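Local coordinates for probable transcriptional regulatory protein aq_1575 (Aquifex aeolicus, PDB 1LFP) that probably binds DNA and regulates transcription, as a cytoplasmic member of the TACO1 family, at residues 219-222 and 223-227. Numbering follows the deposited sequence.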
loop_
_atom_site.group_PDB
_atom_site.type_symbol
_atom_site.label_atom_id
_atom_site.label_comp_id
_atom_site.label_asym_id
_atom_site.label_seq_id
_atom_site.Cartn_x
_atom_site.Cartn_y
_atom_site.Cartn_z
ATOM N N ILE A 219 -12.718 -5.050 -9.783
ATOM C CA ILE A 219 -12.749 -3.955 -8.816
ATOM C C ILE A 219 -13.406 -4.331 -7.500
ATOM O O ILE A 219 -12.955 -3.916 -6.444
ATOM C CB ILE A 219 -13.463 -2.692 -9.410
ATOM C CG1 ILE A 219 -12.681 -2.169 -10.613
ATOM C CG2 ILE A 219 -13.583 -1.617 -8.363
ATOM C CD1 ILE A 219 -13.317 -0.970 -11.291
ATOM N N LYS A 220 -14.479 -5.108 -7.539
ATOM C CA LYS A 220 -15.121 -5.500 -6.294
ATOM C C LYS A 220 -14.207 -6.418 -5.492
ATOM O O LYS A 220 -14.157 -6.373 -4.261
ATOM C CB LYS A 220 -16.447 -6.203 -6.580
ATOM C CG LYS A 220 -17.577 -5.245 -6.946
ATOM C CD LYS A 220 -18.917 -5.974 -7.007
ATOM C CE LYS A 220 -20.070 -5.009 -7.236
ATOM N NZ LYS A 220 -19.843 -4.178 -8.450
ATOM N N LEU A 221 -13.483 -7.260 -6.198
ATOM C CA LEU A 221 -12.583 -8.182 -5.535
ATOM C C LEU A 221 -11.517 -7.390 -4.789
ATOM O O LEU A 221 -11.287 -7.619 -3.600
ATOM C CB LEU A 221 -11.933 -9.098 -6.578
ATOM C CG LEU A 221 -11.547 -10.485 -6.108
ATOM C CD1 LEU A 221 -11.181 -11.337 -7.325
ATOM C CD2 LEU A 221 -10.396 -10.392 -5.127
ATOM N N LEU A 222 -10.880 -6.467 -5.499
ATOM C CA LEU A 222 -9.824 -5.643 -4.928
ATOM C C LEU A 222 -10.352 -4.846 -3.740
ATOM O O LEU A 222 -9.693 -4.762 -2.711
ATOM C CB LEU A 222 -9.247 -4.705 -5.994
ATOM C CG LEU A 222 -8.652 -5.378 -7.246
ATOM C CD1 LEU A 222 -7.857 -4.376 -8.069
ATOM C CD2 LEU A 222 -7.720 -6.552 -6.772
ATOM N N ASN A 223 -11.541 -4.255 -3.897
ATOM C CA ASN A 223 -12.156 -3.482 -2.814
ATOM C C ASN A 223 -12.418 -4.381 -1.606
ATOM O O ASN A 223 -12.254 -3.951 -0.465
ATOM C CB ASN A 223 -13.512 -2.919 -3.241
ATOM C CG ASN A 223 -13.401 -1.770 -4.201
ATOM O OD1 ASN A 223 -14.373 -1.439 -4.895
ATOM N ND2 ASN A 223 -12.232 -1.138 -4.253
ATOM N N ALA A 224 -12.837 -5.618 -1.869
ATOM C CA ALA A 224 -13.146 -6.558 -0.806
ATOM C C ALA A 224 -11.856 -6.905 -0.060
ATOM O O ALA A 224 -11.843 -6.992 1.177
ATOM C CB ALA A 224 -13.815 -7.804 -1.389
ATOM N N LEU A 225 -10.755 -7.085 -0.791
ATOM C CA LEU A 225 -9.497 -7.390 -0.105
ATOM C C LEU A 225 -9.062 -6.222 0.786
ATOM O O LEU A 225 -8.520 -6.414 1.880
ATOM C CB LEU A 225 -8.399 -7.702 -1.121
ATOM C CG LEU A 225 -8.645 -8.986 -1.915
ATOM C CD1 LEU A 225 -7.746 -8.984 -3.150
ATOM C CD2 LEU A 225 -8.369 -10.212 -1.024
ATOM N N GLU A 226 -9.306 -5.008 0.312
ATOM C CA GLU A 226 -8.937 -3.812 1.061
ATOM C C GLU A 226 -9.721 -3.720 2.372
ATOM O O GLU A 226 -9.245 -3.147 3.361
ATOM C CB GLU A 226 -9.207 -2.566 0.201
ATOM C CG GLU A 226 -8.674 -1.276 0.798
ATOM C CD GLU A 226 -7.162 -1.267 0.869
ATOM O OE1 GLU A 226 -6.523 -1.233 -0.208
ATOM O OE2 GLU A 226 -6.618 -1.304 1.996
ATOM N N GLU A 227 -10.915 -4.299 2.398
ATOM C CA GLU A 227 -11.737 -4.235 3.596
ATOM C C GLU A 227 -11.316 -5.171 4.715
ATOM O O GLU A 227 -11.953 -5.205 5.771
ATOM C CB GLU A 227 -13.209 -4.460 3.243
ATOM C CG GLU A 227 -13.807 -3.291 2.465
ATOM C CD GLU A 227 -13.701 -1.973 3.222
ATOM O OE1 GLU A 227 -14.321 -1.854 4.304
ATOM O OE2 GLU A 227 -12.997 -1.059 2.739
#
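Leu221 and Leu225, one helical turn apart, run alongside each other, CD2 of Leu221 meeting CD1 of Leu225 at 3.6 Å. In Leu221, CG stands anti to the backbone N (chi1 -150°), which lays the branch beside the carbonyl carbon, where its CD2 can touch Leu225 although the side chain sets out away from it. Leu222 touches the same methyl of Leu225 more loosely, its CD2 4.4 Å from CD1. This is the tightly packed face: Leu221, Ala224 and Leu225 rest on Val116 of helix 106-119, while Leu222 and Leu225 reach Val234 on strand 231-239. Beneath the side chains run successive i to i+4 bonds, among them Asn223 N to Ile219 O at 2.9 Å and Leu225 N to Leu221 O at 2.9 Å. The other flank is looser and more polar. There the side chain of Asn223 runs beside that of Ile219, its CB 3.4 Å from Ile219 O, while Lys220 extends from a partly exposed position and Glu226 sends its carboxylate to a salt bridge with Lys27. Were Asn223 shortened to an alanine, the group beyond CB would be gone and the side of Ile219 would probably be less covered. The whole illustrates an amphipathic helix near its C-terminal end, here the connecting helix of a beta-alpha-beta unit between strands 207-208 and 231-239.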